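Local atomic coordinates of PilO protein (PDB entry 5UVR), a protein that forms, with PilN, the heterodimer on which the inner-membrane PilM/PilN/PilO/PilP complex for type IV pilus assembly is built, this chain being the core region of PilO. Residues A[2-7]-A[57-62]; A[20-25]-A[36-41]; A[44-49]-A[79-84]. One frame throughout, in Å; residues are numbered along the deposited sequence.

Contact 1. Residues A[2-7]-A[57-62]; sequences PGLLED and SSLPRI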
loop_
_atom_site.group_PDB
_atom_site.type_symbol
_atom_site.label_atom_id
_atom_site.label_comp_id
_atom_site.label_asym_id
_atom_site.label_seq_id
_atom_site.Cartn_x
_atom_site.Cartn_y
_atom_site.Cartn_z
ATOM N N PRO A 2 15.319 0.224 3.510
ATOM C CA PRO A 2 14.334 -0.841 3.284
ATOM C C PRO A 2 13.077 -0.308 2.610
ATOM O O PRO A 2 12.655 0.828 2.842
ATOM C CB PRO A 2 14.040 -1.366 4.695
ATOM C CG PRO A 2 14.510 -0.296 5.621
ATOM C CD PRO A 2 15.662 0.368 4.934
ATOM N N GLY A 3 12.490 -1.144 1.762
ATOM C CA GLY A 3 11.341 -0.747 0.983
ATOM C C GLY A 3 10.071 -0.702 1.811
ATOM O O GLY A 3 10.033 -1.025 3.000
ATOM N N LEU A 4 8.999 -0.280 1.142
ATOM C CA LEU A 4 7.701 -0.180 1.798
ATOM C C LEU A 4 7.216 -1.548 2.268
ATOM O O LEU A 4 6.621 -1.663 3.344
ATOM C CB LEU A 4 6.687 0.447 0.843
ATOM C CG LEU A 4 5.538 1.307 1.377
ATOM C CD1 LEU A 4 4.283 1.071 0.554
ATOM C CD2 LEU A 4 5.260 1.088 2.845
ATOM N N LEU A 5 7.467 -2.595 1.476
ATOM C CA LEU A 5 7.084 -3.948 1.887
ATOM C C LEU A 5 7.702 -4.304 3.238
ATOM O O LEU A 5 7.022 -4.821 4.129
ATOM C CB LEU A 5 7.500 -4.950 0.806
ATOM C CG LEU A 5 7.222 -6.443 0.999
ATOM C CD1 LEU A 5 5.736 -6.711 1.051
ATOM C CD2 LEU A 5 7.871 -7.256 -0.111
ATOM N N GLU A 6 8.987 -3.993 3.421
ATOM C CA GLU A 6 9.667 -4.279 4.683
ATOM C C GLU A 6 9.144 -3.409 5.815
ATOM O O GLU A 6 9.036 -3.874 6.953
ATOM C CB GLU A 6 11.176 -4.073 4.539
ATOM C CG GLU A 6 11.901 -5.189 3.821
ATOM C CD GLU A 6 11.468 -5.323 2.381
ATOM O OE1 GLU A 6 11.196 -4.278 1.744
ATOM O OE2 GLU A 6 11.383 -6.473 1.891
ATOM N N ASP A 7 8.856 -2.133 5.540
ATOM C CA ASP A 7 8.349 -1.251 6.592
ATOM C C ASP A 7 7.071 -1.813 7.193
ATOM O O ASP A 7 6.902 -1.815 8.418
ATOM C CB ASP A 7 8.090 0.155 6.048
ATOM C CG ASP A 7 9.345 0.992 5.954
ATOM O OD1 ASP A 7 10.373 0.628 6.568
ATOM O OD2 ASP A 7 9.300 2.033 5.268
ATOM N N SER A 57 0.311 5.647 6.581
ATOM C CA SER A 57 0.371 7.100 6.494
ATOM C C SER A 57 1.331 7.703 7.511
ATOM O O SER A 57 1.806 8.822 7.307
ATOM C CB SER A 57 -1.035 7.687 6.692
ATOM O OG SER A 57 -1.956 7.216 5.712
ATOM N N SER A 58 1.601 6.999 8.609
ATOM C CA SER A 58 2.437 7.501 9.687
ATOM C C SER A 58 3.895 7.074 9.565
ATOM O O SER A 58 4.701 7.432 10.427
ATOM C CB SER A 58 1.870 7.033 11.031
ATOM O OG SER A 58 0.523 7.449 11.143
ATOM N N LEU A 59 4.249 6.322 8.531
ATOM C CA LEU A 59 5.641 5.930 8.351
ATOM C C LEU A 59 6.503 7.166 8.102
ATOM O O LEU A 59 6.062 8.113 7.437
ATOM C CB LEU A 59 5.773 4.950 7.182
ATOM C CG LEU A 59 5.099 3.586 7.363
ATOM C CD1 LEU A 59 5.077 2.840 6.041
ATOM C CD2 LEU A 59 5.803 2.781 8.442
ATOM N N PRO A 60 7.686 7.204 8.599
ATOM C CA PRO A 60 8.555 8.381 8.417
ATOM C C PRO A 60 9.210 8.413 7.037
ATOM O O PRO A 60 10.433 8.439 6.899
ATOM C CB PRO A 60 9.574 8.216 9.551
ATOM C CG PRO A 60 9.703 6.751 9.718
ATOM C CD PRO A 60 8.325 6.165 9.430
ATOM N N ARG A 61 8.380 8.422 6.002
ATOM C CA ARG A 61 8.868 8.475 4.630
ATOM C C ARG A 61 7.713 8.906 3.742
ATOM O O ARG A 61 6.547 8.804 4.120
ATOM C CB ARG A 61 9.417 7.120 4.179
ATOM C CG ARG A 61 8.329 6.084 3.984
ATOM C CD ARG A 61 8.904 4.682 3.746
ATOM N NE ARG A 61 9.765 4.610 2.567
ATOM C CZ ARG A 61 10.534 3.566 2.279
ATOM N NH1 ARG A 61 10.551 2.523 3.090
ATOM N NH2 ARG A 61 11.294 3.571 1.188
ATOM N N ILE A 62 8.039 9.399 2.553
ATOM C CA ILE A 62 6.992 9.824 1.634
ATOM C C ILE A 62 6.391 8.587 0.980
ATOM O O ILE A 62 7.052 7.901 0.192
ATOM C CB ILE A 62 7.516 10.801 0.578
ATOM C CG1 ILE A 62 8.015 12.084 1.246
ATOM C CG2 ILE A 62 6.396 11.122 -0.393
ATOM C CD1 ILE A 62 8.680 13.070 0.243
#

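Contact 2. Residues A[20-25]-A[36-41]; sequences EEIKLL and LPIQIS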
loop_
_atom_site.group_PDB
_atom_site.type_symbol
_atom_site.label_atom_id
_atom_site.label_comp_id
_atom_site.label_asym_id
_atom_site.label_seq_id
_atom_site.Cartn_x
_atom_site.Cartn_y
_atom_site.Cartn_z
ATOM N N GLU A 20 -4.396 -10.670 0.402
ATOM C CA GLU A 20 -4.683 -11.513 -0.745
ATOM C C GLU A 20 -3.604 -11.400 -1.804
ATOM O O GLU A 20 -3.171 -12.413 -2.348
ATOM C CB GLU A 20 -6.036 -11.157 -1.368
ATOM C CG GLU A 20 -7.245 -11.535 -0.552
ATOM C CD GLU A 20 -8.535 -11.349 -1.330
ATOM O OE1 GLU A 20 -8.548 -10.496 -2.250
ATOM O OE2 GLU A 20 -9.521 -12.054 -1.027
ATOM N N GLU A 21 -3.129 -10.188 -2.089
ATOM C CA GLU A 21 -2.135 -10.032 -3.136
ATOM C C GLU A 21 -1.231 -8.856 -2.821
ATOM O O GLU A 21 -1.708 -7.787 -2.432
ATOM C CB GLU A 21 -2.809 -9.839 -4.494
ATOM C CG GLU A 21 -1.841 -9.713 -5.651
ATOM C CD GLU A 21 -2.401 -10.315 -6.922
ATOM O OE1 GLU A 21 -3.270 -11.211 -6.818
ATOM O OE2 GLU A 21 -1.979 -9.891 -8.019
ATOM N N ILE A 22 0.072 -9.062 -2.986
ATOM C CA ILE A 22 1.061 -7.996 -2.920
ATOM C C ILE A 22 1.866 -8.078 -4.206
ATOM O O ILE A 22 2.471 -9.113 -4.493
ATOM C CB ILE A 22 1.987 -8.121 -1.700
ATOM C CG1 ILE A 22 1.173 -8.175 -0.404
ATOM C CG2 ILE A 22 2.973 -6.957 -1.672
ATOM C CD1 ILE A 22 2.011 -8.396 0.836
ATOM N N LYS A 23 1.862 -7.007 -4.985
ATOM C CA LYS A 23 2.540 -7.012 -6.276
ATOM C C LYS A 23 3.436 -5.792 -6.348
ATOM O O LYS A 23 2.943 -4.659 -6.345
ATOM C CB LYS A 23 1.527 -7.027 -7.421
ATOM C CG LYS A 23 2.124 -7.318 -8.776
ATOM C CD LYS A 23 1.055 -7.296 -9.854
ATOM C CE LYS A 23 1.659 -7.499 -11.235
ATOM N NZ LYS A 23 0.679 -7.178 -12.308
ATOM N N LEU A 24 4.747 -6.022 -6.396
ATOM C CA LEU A 24 5.720 -4.952 -6.541
ATOM C C LEU A 24 5.908 -4.700 -8.027
ATOM O O LEU A 24 6.343 -5.596 -8.759
ATOM C CB LEU A 24 7.047 -5.319 -5.875
ATOM C CG LEU A 24 7.097 -5.426 -4.343
ATOM C CD1 LEU A 24 6.489 -6.721 -3.822
ATOM C CD2 LEU A 24 8.535 -5.273 -3.863
ATOM N N LEU A 25 5.570 -3.491 -8.473
ATOM C CA LEU A 25 5.591 -3.166 -9.885
ATOM C C LEU A 25 6.950 -2.600 -10.279
ATOM O O LEU A 25 7.731 -2.170 -9.428
ATOM C CB LEU A 25 4.476 -2.172 -10.202
ATOM C CG LEU A 25 3.082 -2.646 -9.787
ATOM C CD1 LEU A 25 2.038 -1.655 -10.258
ATOM C CD2 LEU A 25 2.802 -4.032 -10.343
ATOM N N LEU A 36 8.397 3.858 -7.021
ATOM C CA LEU A 36 8.443 2.428 -6.698
ATOM C C LEU A 36 7.043 2.022 -6.249
ATOM O O LEU A 36 6.697 2.184 -5.070
ATOM C CB LEU A 36 9.481 2.148 -5.613
ATOM C CG LEU A 36 10.982 2.501 -5.795
ATOM C CD1 LEU A 36 11.340 3.998 -6.111
ATOM C CD2 LEU A 36 11.746 2.047 -4.554
ATOM N N PRO A 37 6.203 1.517 -7.149
ATOM C CA PRO A 37 4.808 1.228 -6.792
ATOM C C PRO A 37 4.604 -0.186 -6.276
ATOM O O PRO A 37 5.238 -1.137 -6.724
ATOM C CB PRO A 37 4.065 1.406 -8.124
ATOM C CG PRO A 37 5.140 1.664 -9.181
ATOM C CD PRO A 37 6.448 1.293 -8.578
ATOM N N ILE A 38 3.677 -0.313 -5.326
ATOM C CA ILE A 38 3.267 -1.617 -4.808
ATOM C C ILE A 38 1.746 -1.667 -4.789
ATOM O O ILE A 38 1.101 -0.812 -4.172
ATOM C CB ILE A 38 3.819 -1.894 -3.398
ATOM C CG1 ILE A 38 5.344 -1.764 -3.359
ATOM C CG2 ILE A 38 3.396 -3.305 -2.936
ATOM C CD1 ILE A 38 5.947 -2.052 -1.982
ATOM N N GLN A 39 1.179 -2.684 -5.437
ATOM C CA GLN A 39 -0.263 -2.875 -5.504
ATOM C C GLN A 39 -0.663 -3.899 -4.451
ATOM O O GLN A 39 -0.053 -4.969 -4.363
ATOM C CB GLN A 39 -0.669 -3.342 -6.904
ATOM C CG GLN A 39 -2.128 -3.673 -7.073
ATOM C CD GLN A 39 -3.010 -2.444 -7.033
ATOM O OE1 GLN A 39 -2.766 -1.469 -7.747
ATOM N NE2 GLN A 39 -4.048 -2.483 -6.200
ATOM N N ILE A 40 -1.649 -3.573 -3.620
ATOM C CA ILE A 40 -2.022 -4.500 -2.559
ATOM C C ILE A 40 -3.533 -4.678 -2.503
ATOM O O ILE A 40 -4.303 -3.729 -2.697
ATOM C CB ILE A 40 -1.468 -4.080 -1.179
ATOM C CG1 ILE A 40 -2.365 -3.064 -0.496
ATOM C CG2 ILE A 40 -0.045 -3.563 -1.276
ATOM C CD1 ILE A 40 -1.947 -2.773 0.920
ATOM N N SER A 41 -3.950 -5.920 -2.258
ATOM C CA SER A 41 -5.338 -6.269 -2.004
ATOM C C SER A 41 -5.397 -6.929 -0.640
ATOM O O SER A 41 -4.620 -7.846 -0.359
ATOM C CB SER A 41 -5.890 -7.221 -3.066
ATOM O OG SER A 41 -6.113 -6.547 -4.291
#

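Contact 3. Residues A[44-49]-A[79-84]; sequences GGYHDL and SKLRMS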
loop_
_atom_site.group_PDB
_atom_site.type_symbol
_atom_site.label_atom_id
_atom_site.label_comp_id
_atom_site.label_asym_id
_atom_site.label_seq_id
_atom_site.Cartn_x
_atom_site.Cartn_y
_atom_site.Cartn_z
ATOM N N GLY A 44 -10.527 -7.322 5.398
ATOM C CA GLY A 44 -10.693 -7.124 6.828
ATOM C C GLY A 44 -11.924 -6.279 7.099
ATOM O O GLY A 44 -12.649 -5.885 6.182
ATOM N N GLY A 45 -12.150 -6.010 8.383
ATOM C CA GLY A 45 -13.188 -5.076 8.773
ATOM C C GLY A 45 -12.754 -3.632 8.581
ATOM O O GLY A 45 -11.567 -3.316 8.420
ATOM N N TYR A 46 -13.734 -2.729 8.605
ATOM C CA TYR A 46 -13.424 -1.303 8.440
ATOM C C TYR A 46 -12.368 -0.825 9.424
ATOM O O TYR A 46 -11.455 -0.074 9.053
ATOM C CB TYR A 46 -14.683 -0.456 8.620
ATOM C CG TYR A 46 -15.675 -0.543 7.495
ATOM C CD1 TYR A 46 -15.443 0.098 6.284
ATOM C CD2 TYR A 46 -16.866 -1.238 7.656
ATOM C CE1 TYR A 46 -16.369 0.015 5.253
ATOM C CE2 TYR A 46 -17.786 -1.318 6.641
ATOM C CZ TYR A 46 -17.539 -0.692 5.450
ATOM O OH TYR A 46 -18.469 -0.786 4.442
ATOM N N HIS A 47 -12.498 -1.221 10.691
ATOM C CA HIS A 47 -11.596 -0.748 11.730
ATOM C C HIS A 47 -10.160 -1.176 11.447
ATOM O O HIS A 47 -9.238 -0.357 11.465
ATOM C CB HIS A 47 -12.053 -1.288 13.082
ATOM C CG HIS A 47 -11.414 -0.614 14.253
ATOM N ND1 HIS A 47 -11.790 -0.882 15.551
ATOM C CD2 HIS A 47 -10.453 0.338 14.328
ATOM C CE1 HIS A 47 -11.075 -0.138 16.376
ATOM N NE2 HIS A 47 -10.256 0.612 15.658
ATOM N N ASP A 48 -9.949 -2.469 11.203
ATOM C CA ASP A 48 -8.590 -2.932 10.941
ATOM C C ASP A 48 -8.029 -2.359 9.642
ATOM O O ASP A 48 -6.825 -2.084 9.548
ATOM C CB ASP A 48 -8.581 -4.460 10.921
ATOM C CG ASP A 48 -8.857 -5.055 12.281
ATOM O OD1 ASP A 48 -8.304 -4.564 13.294
ATOM O OD2 ASP A 48 -9.641 -6.017 12.349
ATOM N N LEU A 49 -8.867 -2.187 8.627
ATOM C CA LEU A 49 -8.389 -1.567 7.398
ATOM C C LEU A 49 -7.992 -0.121 7.643
ATOM O O LEU A 49 -6.959 0.349 7.134
ATOM C CB LEU A 49 -9.463 -1.661 6.326
ATOM C CG LEU A 49 -9.706 -3.075 5.784
ATOM C CD1 LEU A 49 -11.013 -3.134 5.008
ATOM C CD2 LEU A 49 -8.540 -3.463 4.865
ATOM N N SER A 79 -20.292 -8.139 6.750
ATOM C CA SER A 79 -19.155 -8.979 6.408
ATOM C C SER A 79 -17.942 -8.118 6.054
ATOM O O SER A 79 -18.038 -6.901 5.858
ATOM C CB SER A 79 -19.504 -9.934 5.264
ATOM O OG SER A 79 -19.329 -9.328 3.994
ATOM N N LYS A 80 -16.787 -8.775 5.979
ATOM C CA LYS A 80 -15.529 -8.075 5.763
ATOM C C LYS A 80 -15.464 -7.474 4.362
ATOM O O LYS A 80 -16.236 -7.818 3.459
ATOM C CB LYS A 80 -14.348 -9.017 6.001
ATOM C CG LYS A 80 -14.201 -9.429 7.461
ATOM C CD LYS A 80 -12.923 -10.211 7.711
ATOM C CE LYS A 80 -12.944 -11.565 7.013
ATOM N NZ LYS A 80 -11.698 -12.344 7.282
ATOM N N LEU A 81 -14.510 -6.559 4.192
ATOM C CA LEU A 81 -14.347 -5.779 2.977
ATOM C C LEU A 81 -13.049 -6.170 2.291
ATOM O O LEU A 81 -12.079 -6.556 2.948
ATOM C CB LEU A 81 -14.315 -4.273 3.279
ATOM C CG LEU A 81 -15.492 -3.547 3.944
ATOM C CD1 LEU A 81 -16.767 -3.732 3.147
ATOM C CD2 LEU A 81 -15.696 -3.961 5.406
ATOM N N ARG A 82 -13.037 -6.060 0.968
ATOM C CA ARG A 82 -11.811 -6.185 0.193
ATOM C C ARG A 82 -11.359 -4.791 -0.217
ATOM O O ARG A 82 -12.073 -4.091 -0.945
ATOM C CB ARG A 82 -12.010 -7.077 -1.031
ATOM C CG ARG A 82 -10.798 -7.105 -1.969
ATOM C CD ARG A 82 -10.974 -8.151 -3.051
ATOM N NE ARG A 82 -11.079 -9.485 -2.473
ATOM C CZ ARG A 82 -12.198 -10.210 -2.422
ATOM N NH1 ARG A 82 -13.325 -9.734 -2.933
ATOM N NH2 ARG A 82 -12.183 -11.415 -1.868
ATOM N N MET A 83 -10.188 -4.392 0.258
ATOM C CA MET A 83 -9.595 -3.097 -0.059
ATOM C C MET A 83 -8.424 -3.278 -1.016
ATOM O O MET A 83 -7.524 -4.079 -0.750
ATOM C CB MET A 83 -9.118 -2.389 1.209
ATOM C CG MET A 83 -8.592 -0.982 0.940
ATOM S SD MET A 83 -8.034 -0.149 2.432
ATOM C CE MET A 83 -6.419 -0.897 2.614
ATOM N N SER A 84 -8.438 -2.537 -2.124
ATOM C CA SER A 84 -7.325 -2.487 -3.067
ATOM C C SER A 84 -6.739 -1.085 -3.058
ATOM O O SER A 84 -7.482 -0.101 -3.061
ATOM C CB SER A 84 -7.765 -2.834 -4.493
ATOM O OG SER A 84 -7.997 -4.221 -4.640
#

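Contact 1. Residues A[2-7]-A[57-62]
Arg-61 reaches across to the start of helix 4-10, and the edge of its guanidinium meets Asp-7 and the backbone of Pro-2. One nitrogen, NH1, does both jobs. It donates to Asp-7 OD2 at 2.6 Å in a salt bridge, with OD2 lying in the guanidinium plane. The two flat groups are turned 66° apart, and NH1 meets OD2 from above the carboxylate plane. NH1 also donates to Pro-2 O at 2.7 Å, which ties down the residue just before the N-cap, Gly-3. The chain of Arg-61 bends at chi3 (-60°), which sets NE off the line of the extended carbons before it. The second carboxylate oxygen, Asp-7 OD1, is taken by Arg-10 one helical turn on. Two positive partners would be expected to favour the charged form of Asp-7. Beside the polar grip, Leu-59 CD1 packs on Leu-4 CD2 at 3.6 Å, the two side chains crossing at about a right angle. Leu-59 CD1 also lies against Asp-7 CB. An inverse gamma turn centred on Pro-60 links Leu-59 and Arg-61, both directed toward the helix. The contact joins the loop after helix 46-57 to the first turn of helix 4-10, whose Leu-5 packs on strand 18-24.

Contact 2. Residues A[20-25]-A[36-41]
Lys-23 and Gln-39 form a hydrogen-bonded pair at the middle of an antiparallel strand pairing, part of the sheet of PilO's modified ferredoxin fold. Lys-23 N donates to Gln-39 O at 2.9 Å, and Gln-39 N returns a bond to Lys-23 O at 2.8 Å. Toward one end lies a classic beta bulge. Glu-20 N and Glu-21 N both donate to Ser-41 O, at 2.9 and 3.3 Å, from the same face of its carbonyl plane. Next to it, Ile-40 CA makes a CH...O contact with Glu-21 O at 3.3 Å. At the other end Leu-25 N bonds to Pro-37 O, and Leu-25 CB lies against the proline ring at CG.

Ile-22, Leu-24, Ile-38 and Ile-40 share one face of the sheet. Ile-38 sits between two neighbours on the opposite strand, side by side with each and pointing the same way. Its CG2 is anti to the backbone N and meets Ile-22 CG2; its CG1 meets Leu-24 CG. Helix 4-10 covers this face, with Leu-5 on Ile-22 and Leu-24, and Leu-4 on Ile-38. The other face carries Glu-21, Lys-23, Gln-39 and Ser-41. Strand 81-86 borders strand 33-44 on its far edge. From there Arg-82 NE holds Glu-20 OE1 in a salt bridge, and Ser-84 OG shares a hydrogen bond with Ser-41 OG.

Contact 3. Residues A[44-49]-A[79-84]
Leu-81 is the hub of a strand-to-helix junction in the modified ferredoxin fold, where strand 33-44 ends and helix 46-57 begins. Its backbone makes an antiparallel hydrogen-bonded pair with Gly-44. Leu-81 N donates to Gly-44 O at 2.8 Å and nearly straight, at 172°. Gly-44 N donates back to Leu-81 O at 3.0 Å. Gly-44 is fully extended here, and the next residue, Gly-45, is the N-cap of the helix. The Gly-44 peptide is also overlaid by Lys-80, whose CB lies 3.6 Å from Gly-44 O.

The side chain of Leu-81 rises into the first turn of the helix. CD2 sits over the centre of one face of the Tyr-46 ring, a CH-pi contact. CD1 reaches toward the phenol end and meets Tyr-46 OH. Ile-70 and Pro-72 of strand 66-72 touch Leu-81 too.

Leu-49, one turn on, points its side chain at the strand with its two methyls divided between neighbours. CD1 lies on Leu-81 CB at 3.9 Å. CD2 turns to Met-83, and the two side chains slide past each other in opposite directions. Val-42 touches both Leu-49 and Met-83, while Phe-52 and Val-53 of the helix cover Met-83 further along. Met-83 bends at chi3 (80°), and this brings its CE to 4.0 Å from Leu-49 CD2.

In the fold
Contact 2 has its centre nearest that of the chain, about 7 Å away, yet the residues of its strand 20-24 are exposed. Contact 3 is farthest out, about 14 Å between centres, but its leucines and methionine are buried. Contact 1 lies between and buries Leu-4 and Asp-7. It joins a loop to a helix start by a salt bridge and a bond to a backbone carbonyl. Contact 2 is backbone pairing; helix 4-10 of contact 1 also covers its apolar face. Contact 3 combines a single strand bridge with apolar packing between strand 81-86 and helix 46-57. Contacts 2 and 3 share the sheet, and their links are mainly polar. Contacts 1 and 3 do not touch.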